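Local coordinates for protein phosphoribosylaminoimidazole-succinocarboxamide synthase (Pyrococcus horikoshii, PDB 3U55) that catalyses the ATP-dependent ligation of L-aspartate to carboxyaminoimidazole ribonucleotide, forming SAICAR in de novo purine biosynthesis, at residues A[32-38]-A[210-216]; A[64-68]-A[185-190]; A[163-169]-A[227-231]. All coordinates share one frame; numbering follows the deposited sequence. Where two conformers were deposited one is given.

Interaction 1: residues A[32-38]-A[210-216]. With SO4 (sulfate ion), chain C.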
loop_
_atom_site.group_PDB
_atom_site.type_symbol
_atom_site.label_atom_id
_atom_site.label_comp_id
_atom_site.label_asym_id
_atom_site.label_seq_id
_atom_site.Cartn_x
_atom_site.Cartn_y
_atom_site.Cartn_z
ATOM N N THR A 32 6.646 20.673 12.709
ATOM C CA THR A 32 7.603 19.995 11.833
ATOM C C THR A 32 6.921 19.582 10.542
ATOM O O THR A 32 5.737 19.256 10.536
ATOM C CB THR A 32 8.227 18.728 12.479
ATOM O OG1 THR A 32 7.190 17.866 12.966
ATOM C CG2 THR A 32 9.171 19.093 13.619
ATOM N N ALA A 33 7.673 19.598 9.446
ATOM C CA ALA A 33 7.148 19.171 8.158
ATOM C C ALA A 33 8.240 18.513 7.335
ATOM O O ALA A 33 9.424 18.621 7.662
ATOM C CB ALA A 33 6.543 20.349 7.402
ATOM N N PHE A 34 7.822 17.828 6.273
ATOM C CA PHE A 34 8.725 17.188 5.316
ATOM C C PHE A 34 9.811 16.357 6.001
ATOM O O PHE A 34 11.008 16.570 5.781
ATOM C CB PHE A 34 9.337 18.225 4.364
ATOM C CG PHE A 34 8.326 19.142 3.724
ATOM C CD1 PHE A 34 7.286 18.631 2.952
ATOM C CD2 PHE A 34 8.429 20.521 3.879
ATOM C CE1 PHE A 34 6.356 19.477 2.357
ATOM C CE2 PHE A 34 7.506 21.377 3.283
ATOM C CZ PHE A 34 6.469 20.854 2.521
ATOM N N ASP A 35 9.367 15.426 6.843
ATOM C CA ASP A 35 10.243 14.485 7.545
ATOM C C ASP A 35 11.326 15.185 8.379
ATOM O O ASP A 35 12.497 14.793 8.351
ATOM C CB ASP A 35 10.866 13.492 6.549
ATOM C CG ASP A 35 11.093 12.119 7.153
ATOM O OD1 ASP A 35 10.113 11.512 7.638
ATOM O OD2 ASP A 35 12.248 11.643 7.127
ATOM N N GLY A 36 10.927 16.229 9.105
ATOM C CA GLY A 36 11.823 16.923 10.031
ATOM C C GLY A 36 12.669 18.047 9.459
ATOM O O GLY A 36 13.307 18.788 10.212
ATOM N N THR A 37 12.676 18.182 8.135
ATOM C CA THR A 37 13.534 19.167 7.467
ATOM C C THR A 37 13.051 20.609 7.635
ATOM O O THR A 37 13.860 21.541 7.614
ATOM C CB THR A 37 13.720 18.849 5.968
ATOM O OG1 THR A 37 12.444 18.826 5.319
ATOM C CG2 THR A 37 14.408 17.497 5.787
ATOM N N LYS A 38 11.739 20.790 7.790
ATOM C CA LYS A 38 11.165 22.114 8.028
ATOM C C LYS A 38 10.672 22.231 9.468
ATOM O O LYS A 38 9.865 21.420 9.921
ATOM C CB LYS A 38 10.028 22.412 7.043
ATOM C CG LYS A 38 9.608 23.871 7.022
ATOM C CD LYS A 38 8.589 24.159 5.932
ATOM C CE LYS A 38 8.228 25.639 5.917
ATOM N NZ LYS A 38 7.434 26.001 4.707
ATOM N N LYS A 210 -2.323 22.584 8.611
ATOM C CA LYS A 210 -0.866 22.540 8.552
ATOM C C LYS A 210 -0.257 22.829 7.163
ATOM O O LYS A 210 0.918 23.178 7.073
ATOM C CB LYS A 210 -0.376 21.191 9.085
ATOM C CG LYS A 210 1.076 21.170 9.536
ATOM C CD LYS A 210 1.442 19.768 9.987
ATOM C CE LYS A 210 2.880 19.678 10.401
ATOM N NZ LYS A 210 3.263 18.286 10.795
ATOM N N ASP A 211 -1.044 22.692 6.094
ATOM C CA ASP A 211 -0.557 23.002 4.734
ATOM C C ASP A 211 -0.170 24.481 4.573
ATOM O O ASP A 211 0.630 24.830 3.701
ATOM C CB ASP A 211 -1.574 22.601 3.659
ATOM C CG ASP A 211 -1.487 21.122 3.276
ATOM O OD1 ASP A 211 -0.478 20.454 3.591
ATOM O OD2 ASP A 211 -2.431 20.633 2.626
ATOM N N VAL A 212 -0.743 25.334 5.418
ATOM C CA VAL A 212 -0.393 26.755 5.472
ATOM C C VAL A 212 1.076 26.915 5.885
ATOM O O VAL A 212 1.777 27.786 5.371
ATOM C CB VAL A 212 -1.349 27.520 6.425
ATOM C CG1 VAL A 212 -0.838 28.930 6.737
ATOM C CG2 VAL A 212 -2.739 27.590 5.810
ATOM N N PHE A 213 1.530 26.054 6.797
ATOM C CA PHE A 213 2.937 25.987 7.193
ATOM C C PHE A 213 3.788 25.222 6.180
ATOM O O PHE A 213 4.867 25.686 5.814
ATOM C CB PHE A 213 3.073 25.374 8.592
ATOM C CG PHE A 213 4.476 24.949 8.949
ATOM C CD1 PHE A 213 5.509 25.884 9.048
ATOM C CD2 PHE A 213 4.761 23.612 9.201
ATOM C CE1 PHE A 213 6.801 25.486 9.383
ATOM C CE2 PHE A 213 6.051 23.204 9.544
ATOM C CZ PHE A 213 7.073 24.144 9.635
ATOM N N ARG A 214 3.302 24.063 5.729
ATOM C CA ARG A 214 4.014 23.250 4.735
ATOM C C ARG A 214 4.374 24.054 3.484
ATOM O O ARG A 214 5.497 23.956 2.978
ATOM C CB ARG A 214 3.199 22.013 4.328
ATOM C CG ARG A 214 3.177 20.882 5.348
ATOM C CD ARG A 214 2.571 19.617 4.748
ATOM N NE ARG A 214 2.313 18.607 5.772
ATOM C CZ ARG A 214 1.115 18.324 6.281
ATOM N NH1 ARG A 214 1.005 17.392 7.217
ATOM N NH2 ARG A 214 0.026 18.963 5.863
ATOM N N PHE A 215 3.426 24.849 2.993
ATOM C CA PHE A 215 3.612 25.534 1.711
ATOM C C PHE A 215 3.548 27.062 1.773
ATOM O O PHE A 215 3.341 27.720 0.748
ATOM C CB PHE A 215 2.631 24.974 0.674
ATOM C CG PHE A 215 2.742 23.487 0.489
ATOM C CD1 PHE A 215 3.875 22.929 -0.101
ATOM C CD2 PHE A 215 1.722 22.643 0.917
ATOM C CE1 PHE A 215 3.985 21.549 -0.265
ATOM C CE2 PHE A 215 1.825 21.263 0.757
ATOM C CZ PHE A 215 2.959 20.717 0.165
ATOM N N ASP A 216 3.749 27.612 2.971
ATOM C CA ASP A 216 3.760 29.063 3.206
ATOM C C ASP A 216 2.568 29.771 2.545
ATOM O O ASP A 216 2.737 30.707 1.754
ATOM C CB ASP A 216 5.094 29.684 2.761
ATOM C CG ASP A 216 6.301 29.046 3.442
ATOM O OD1 ASP A 216 6.168 28.511 4.567
ATOM O OD2 ASP A 216 7.395 29.085 2.847
HETATM S S SO4 C . 4.541 16.132 7.623
HETATM O O1 SO4 C . 3.880 17.241 8.302
HETATM O O2 SO4 C . 5.676 15.693 8.427
HETATM O O3 SO4 C . 3.587 15.036 7.471
HETATM O O4 SO4 C . 5.011 16.578 6.312
HETATM O O HOH W 1 3.653 19.817 13.605
HETATM O O HOH W 2 9.431 28.413 4.310
#
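The beta hairpin of strands 30-33 and 38-41 leans on the short helix 211-214 through Ala33, Phe34 and Lys38; a type I' turn from Phe34 to Thr37 forms its tip, and a classic beta bulge sets Thr37 and Lys38 both against Ala33. Lys38, with CG anti to the backbone N (chi1 -167°) and the chain extended beyond, runs past the Phe213 ring in the opposite sense, CG lying 3.7 Å from Phe213 CZ. This reach brings its ammonium to the end of the helix. Lys38 NZ donates to Phe213 O at 2.8 Å, almost in line with the carbonyl bond, and makes a salt bridge to Asp216 OD1, also 2.8 Å, from above the carboxylate plane. A weak bond to Arg214 O and a water shared with Asp216 OD2 complete the grip. Ala33 CB packs 3.6 Å from Phe213 CE2. Near the surface, Phe34 turns its edge toward the face of Phe215, an offset edge-to-face pair with planes at 61°. Between the segments sits a sulfate, probably from the crystallisation liquor; its surroundings are consistent with an anion-binding pocket. Asp211, itself bridged to Arg198, holds the Arg214 guanidinium by NH2. The sulfate is bound by Phe34 N at O4 (3.1 Å), while Lys210 NZ (2.8 Å) and Arg214 NH1 (3.1 Å) converge on O1.

Interaction 2: residues A[64-68]-A[185-190]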
loop_
_atom_site.group_PDB
_atom_site.type_symbol
_atom_site.label_atom_id
_atom_site.label_comp_id
_atom_site.label_asym_id
_atom_site.label_seq_id
_atom_site.Cartn_x
_atom_site.Cartn_y
_atom_site.Cartn_z
ATOM N N GLY A 64 -20.688 7.516 20.062
ATOM C CA GLY A 64 -20.345 6.125 20.371
ATOM C C GLY A 64 -18.963 5.639 19.950
ATOM O O GLY A 64 -18.712 4.430 19.924
ATOM N N ILE A 65 -18.067 6.571 19.630
ATOM C CA ILE A 65 -16.671 6.232 19.326
ATOM C C ILE A 65 -15.859 6.215 20.612
ATOM O O ILE A 65 -15.853 7.201 21.352
ATOM C CB ILE A 65 -16.019 7.245 18.327
ATOM C CG1 ILE A 65 -16.831 7.355 17.030
ATOM C CG2 ILE A 65 -14.552 6.871 18.037
ATOM C CD1 ILE A 65 -16.928 6.060 16.239
ATOM N N LYS A 66 -15.180 5.100 20.883
ATOM C CA LYS A 66 -14.269 5.020 22.024
ATOM C C LYS A 66 -12.982 5.774 21.735
ATOM O O LYS A 66 -12.289 5.465 20.768
ATOM C CB LYS A 66 -13.937 3.563 22.365
ATOM C CG LYS A 66 -15.032 2.817 23.085
ATOM C CD LYS A 66 -14.499 1.512 23.680
ATOM C CE LYS A 66 -15.634 0.560 23.994
ATOM N NZ LYS A 66 -16.178 -0.033 22.743
ATOM N N THR A 67 -12.668 6.762 22.573
ATOM C CA THR A 67 -11.431 7.531 22.432
ATOM C C THR A 67 -10.629 7.491 23.724
ATOM O O THR A 67 -11.160 7.133 24.785
ATOM C CB THR A 67 -11.670 9.011 22.061
ATOM O OG1 THR A 67 -12.037 9.757 23.230
ATOM C CG2 THR A 67 -12.739 9.169 20.978
ATOM N N HIS A 68 -9.359 7.872 23.641
ATOM C CA HIS A 68 -8.499 7.873 24.820
ATOM C C HIS A 68 -8.718 9.090 25.735
ATOM O O HIS A 68 -8.079 9.201 26.779
ATOM C CB HIS A 68 -7.021 7.663 24.443
ATOM C CG HIS A 68 -6.365 8.837 23.774
ATOM N ND1 HIS A 68 -4.993 8.970 23.704
ATOM C CD2 HIS A 68 -6.879 9.916 23.136
ATOM C CE1 HIS A 68 -4.692 10.081 23.055
ATOM N NE2 HIS A 68 -5.818 10.676 22.703
ATOM N N ASP A 185 -10.608 -3.774 23.599
ATOM C CA ASP A 185 -11.343 -2.895 22.683
ATOM C C ASP A 185 -10.396 -1.927 21.979
ATOM O O ASP A 185 -9.402 -1.485 22.555
ATOM C CB ASP A 185 -12.419 -2.086 23.420
ATOM C CG ASP A 185 -13.556 -2.950 23.942
ATOM O OD1 ASP A 185 -14.154 -2.570 24.963
ATOM O OD2 ASP A 185 -13.861 -3.993 23.334
ATOM N N ILE A 186 -10.737 -1.579 20.745
ATOM C CA ILE A 186 -9.919 -0.676 19.944
ATOM C C ILE A 186 -10.360 0.768 20.180
ATOM O O ILE A 186 -11.531 1.122 19.992
ATOM C CB ILE A 186 -9.960 -1.074 18.451
ATOM C CG1 ILE A 186 -9.393 -2.493 18.290
ATOM C CG2 ILE A 186 -9.184 -0.057 17.585
ATOM C CD1 ILE A 186 -9.590 -3.105 16.918
ATOM N N VAL A 187 -9.397 1.583 20.589
ATOM C CA VAL A 187 -9.645 2.931 21.086
ATOM C C VAL A 187 -8.876 3.968 20.258
ATOM O O VAL A 187 -7.681 3.808 20.006
ATOM C CB VAL A 187 -9.226 3.029 22.578
ATOM C CG1 VAL A 187 -9.432 4.433 23.119
ATOM C CG2 VAL A 187 -10.003 2.005 23.422
ATOM N N LEU A 188 -9.581 5.016 19.844
ATOM C CA LEU A 188 -8.985 6.129 19.101
ATOM C C LEU A 188 -8.064 6.937 20.013
ATOM O O LEU A 188 -8.466 7.344 21.111
ATOM C CB LEU A 188 -10.082 7.026 18.526
ATOM C CG LEU A 188 -9.601 8.189 17.663
ATOM C CD1 LEU A 188 -8.797 7.649 16.499
ATOM C CD2 LEU A 188 -10.772 9.030 17.176
ATOM N N ALA A 189 -6.834 7.163 19.559
ATOM C CA ALA A 189 -5.812 7.835 20.369
ATOM C C ALA A 189 -5.260 9.091 19.688
ATOM O O ALA A 189 -5.965 9.725 18.899
ATOM C CB ALA A 189 -4.690 6.853 20.718
ATOM N N ASP A 190 -4.014 9.451 20.012
ATOM C CA ASP A 190 -3.337 10.623 19.439
ATOM C C ASP A 190 -4.205 11.892 19.529
ATOM O O ASP A 190 -4.804 12.162 20.583
ATOM C CB ASP A 190 -2.845 10.339 17.998
ATOM C CG ASP A 190 -1.777 11.326 17.534
ATOM O OD1 ASP A 190 -1.988 12.000 16.502
ATOM O OD2 ASP A 190 -0.730 11.441 18.206
HETATM O O HOH W 3 -12.628 3.488 18.806
#
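Thr67 and Leu188 are joined by a single backbone bridge, closely packed toward His68 and looser toward Lys66. Leu188 N donates to Lys66 O at 2.9 Å, and Leu188 O accepts from His68 N at 2.7 Å, nearly in line with its C=O bond. On the buried side the His68 ring lies against the strand: CG sits between the backbone N and the carbonyl carbon (chi1 72°), which folds the imidazole back over Ala189. Ala189 CA stands 3.5 Å from the ring centroid, almost on the normal, a CH-pi contact over the face. At the ring edge, His68 NE2 makes a weak hydrogen bond to Asp190 O (2.8 Å), while the Asp190 carboxylate turns to Lys13. Val187 CG1 presses on the peptide between Thr67 and His68, 3.3 Å from Thr67 C. At the other end a water bridges Lys66 O and Ile186 O, and the exposed Lys66 forms a long salt bridge, Lys66 NZ to Asp185 OD1 3.9 Å. The two backbone bonds flanking Thr67 follow the pattern of a parallel beta bridge, the segments running 64° apart end to end; it ties the loop after helix 45-62 to strand 186-188, a member of the larger antiparallel sheet.

Interaction 3: residues A[163-169]-A[227-231]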
loop_
_atom_site.group_PDB
_atom_site.type_symbol
_atom_site.label_atom_id
_atom_site.label_comp_id
_atom_site.label_asym_id
_atom_site.label_seq_id
_atom_site.Cartn_x
_atom_site.Cartn_y
_atom_site.Cartn_z
ATOM N N TYR A 163 -20.323 17.293 10.602
ATOM C CA TYR A 163 -20.199 18.355 11.601
ATOM C C TYR A 163 -19.489 19.585 11.043
ATOM O O TYR A 163 -19.913 20.723 11.278
ATOM C CB TYR A 163 -19.451 17.807 12.825
ATOM C CG TYR A 163 -19.136 18.815 13.908
ATOM C CD1 TYR A 163 -20.072 19.119 14.899
ATOM C CD2 TYR A 163 -17.893 19.447 13.955
ATOM C CE1 TYR A 163 -19.780 20.035 15.906
ATOM C CE2 TYR A 163 -17.594 20.367 14.954
ATOM C CZ TYR A 163 -18.541 20.654 15.923
ATOM O OH TYR A 163 -18.244 21.560 16.908
ATOM N N LEU A 164 -18.409 19.353 10.300
ATOM C CA LEU A 164 -17.596 20.442 9.767
ATOM C C LEU A 164 -18.267 21.136 8.580
ATOM O O LEU A 164 -18.159 22.353 8.441
ATOM C CB LEU A 164 -16.188 19.952 9.404
ATOM C CG LEU A 164 -15.292 19.514 10.575
ATOM C CD1 LEU A 164 -14.103 18.689 10.087
ATOM C CD2 LEU A 164 -14.808 20.710 11.403
ATOM N N ALA A 165 -18.976 20.367 7.755
ATOM C CA ALA A 165 -19.701 20.924 6.605
ATOM C C ALA A 165 -20.809 21.896 7.037
ATOM O O ALA A 165 -21.089 22.883 6.341
ATOM C CB ALA A 165 -20.266 19.808 5.737
ATOM N N LYS A 166 -21.414 21.633 8.195
ATOM C CA LYS A 166 -22.429 22.533 8.762
ATOM C C LYS A 166 -21.799 23.806 9.328
ATOM O O LYS A 166 -22.503 24.743 9.716
ATOM C CB LYS A 166 -23.277 21.820 9.826
ATOM C CG LYS A 166 -24.129 20.686 9.271
ATOM C CD LYS A 166 -25.202 20.216 10.253
ATOM C CE LYS A 166 -24.715 19.089 11.158
ATOM N NZ LYS A 166 -23.833 19.572 12.258
ATOM N N LYS A 167 -20.466 23.839 9.357
ATOM C CA LYS A 167 -19.732 25.031 9.766
ATOM C C LYS A 167 -18.896 25.606 8.617
ATOM O O LYS A 167 -18.018 26.439 8.830
ATOM C CB LYS A 167 -18.897 24.746 11.023
ATOM C CG LYS A 167 -19.763 24.569 12.265
ATOM C CD LYS A 167 -19.015 23.924 13.412
ATOM C CE LYS A 167 -19.953 23.589 14.560
ATOM N NZ LYS A 167 -20.492 24.806 15.226
ATOM N N GLY A 168 -19.199 25.164 7.399
ATOM C CA GLY A 168 -18.575 25.696 6.188
ATOM C C GLY A 168 -17.141 25.262 5.970
ATOM O O GLY A 168 -16.342 26.000 5.387
ATOM N N ILE A 169 -16.803 24.066 6.449
ATOM C CA ILE A 169 -15.448 23.508 6.333
ATOM C C ILE A 169 -15.489 22.124 5.669
ATOM O O ILE A 169 -16.250 21.261 6.111
ATOM C CB ILE A 169 -14.779 23.377 7.734
ATOM C CG1 ILE A 169 -14.693 24.741 8.431
ATOM C CG2 ILE A 169 -13.386 22.742 7.627
ATOM C CD1 ILE A 169 -14.383 24.657 9.905
ATOM N N ILE A 227 -10.366 28.316 12.205
ATOM C CA ILE A 227 -10.981 27.014 12.477
ATOM C C ILE A 227 -11.634 27.006 13.855
ATOM O O ILE A 227 -12.807 26.646 13.988
ATOM C CB ILE A 227 -9.947 25.851 12.369
ATOM C CG1 ILE A 227 -9.554 25.607 10.910
ATOM C CG2 ILE A 227 -10.486 24.564 13.006
ATOM C CD1 ILE A 227 -10.672 25.018 10.027
ATOM N N TYR A 228 -10.877 27.421 14.870
ATOM C CA TYR A 228 -11.369 27.444 16.238
ATOM C C TYR A 228 -12.613 28.328 16.367
ATOM O O TYR A 228 -13.590 27.938 17.006
ATOM C CB TYR A 228 -10.270 27.898 17.210
ATOM C CG TYR A 228 -10.719 27.980 18.656
ATOM C CD1 TYR A 228 -11.331 29.133 19.151
ATOM C CD2 TYR A 228 -10.533 26.908 19.530
ATOM C CE1 TYR A 228 -11.755 29.216 20.475
ATOM C CE2 TYR A 228 -10.951 26.985 20.865
ATOM C CZ TYR A 228 -11.557 28.144 21.326
ATOM O OH TYR A 228 -11.975 28.240 22.635
ATOM N N GLU A 229 -12.559 29.513 15.760
ATOM C CA GLU A 229 -13.658 30.481 15.815
ATOM C C GLU A 229 -14.915 29.964 15.132
ATOM O O GLU A 229 -16.017 30.113 15.656
ATOM C CB GLU A 229 -13.240 31.817 15.195
ATOM C CG GLU A 229 -12.280 32.630 16.057
ATOM C CD GLU A 229 -11.740 33.864 15.347
ATOM O OE1 GLU A 229 -12.476 34.464 14.532
ATOM O OE2 GLU A 229 -10.575 34.234 15.610
ATOM N N ARG A 230 -14.743 29.355 13.962
ATOM C CA ARG A 230 -15.864 28.777 13.222
ATOM C C ARG A 230 -16.540 27.637 13.971
ATOM O O ARG A 230 -17.765 27.495 13.912
ATOM C CB ARG A 230 -15.408 28.281 11.858
ATOM C CG ARG A 230 -15.203 29.380 10.861
ATOM C CD ARG A 230 -15.424 28.862 9.475
ATOM N NE ARG A 230 -14.518 29.503 8.537
ATOM C CZ ARG A 230 -14.545 29.317 7.226
ATOM N NH1 ARG A 230 -15.444 28.504 6.681
ATOM N NH2 ARG A 230 -13.670 29.951 6.459
ATOM N N ILE A 231 -15.735 26.839 14.670
ATOM C CA ILE A 231 -16.247 25.701 15.425
ATOM C C ILE A 231 -16.915 26.147 16.729
ATOM O O ILE A 231 -18.038 25.729 17.029
ATOM C CB ILE A 231 -15.140 24.638 15.675
ATOM C CG1 ILE A 231 -14.813 23.912 14.364
ATOM C CG2 ILE A 231 -15.560 23.645 16.760
ATOM C CD1 ILE A 231 -13.558 23.063 14.406
#
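The backbones come closest at Lys167 and Arg230, whose CA atoms are 6.4 Å apart, where the C-terminal turn of helix 143-165 meets helix 220-232. That turn closes in a Schellman motif with Gly168, at positive phi, as its C-prime residue; Leu164 O receives both Lys167 N and Ile169 N, from opposite faces of its carbonyl plane. Lys167 lays its aliphatic chain along the second helix, CD 3.8 Å from Arg230 O, and bends at its last torsion (chi4 -68°) to give NZ a hydrogen bond to Ile231 O at 3.2 Å. Arg230 reaches back toward the helix-terminal loop. Its CD rests 3.6 Å from Lys167 O, and its guanidinium turns an edge to the loop, NH1 lying 3.0 Å from Gly168 O at an angle too poor for a hydrogen bond. The stronger partners of this group are acidic: NH1 is in a salt bridge with Asp201 and NH2 in another with Glu226.

Ile231, Ile227 and Ile169 pack with Leu164 and Tyr163 on the apolar side. Ile231 and Ile169 were each modelled in two conformers, and the methyl contacts hold for the given one. Ile231 sends CG2 to the edge of Tyr163, 3.4 Å from OH, the side chains crossing at about a right angle, and CD1 toward Leu164 CD2 at 4.0 Å. One turn earlier, Ile227 CD1 meets Ile169 CD1 at 3.7 Å. Phe199 of strand 197-201 packs on Leu164, Ile169 and Ile227, whereas helix 45-62 covers Tyr163 with Leu59 and Ile231 with Phe56, so the joint is wedged between that strand and that helix.

Overall arrangement
Interaction 2 is the most buried of the three, while interactions 1 and 3 are partly buried and lie farther from the chain's centre. None touches another; the centres of interactions 1 and 2 are about 28 Å apart, on opposite sides of the chain's centre. Helix 143-165 links two of them, ending in interaction 3 and packing Ile149 and Ile152 on Ile186 of interaction 2. Helices 211-214 and 220-232, consecutive in sequence, serve interactions 1 and 3. The chemistry differs accordingly: backbone bonds and a ring face in interaction 2, methyl packing beside a lysine-carbonyl bond in interaction 3, and charged groups gathered around a sulfate in interaction 1.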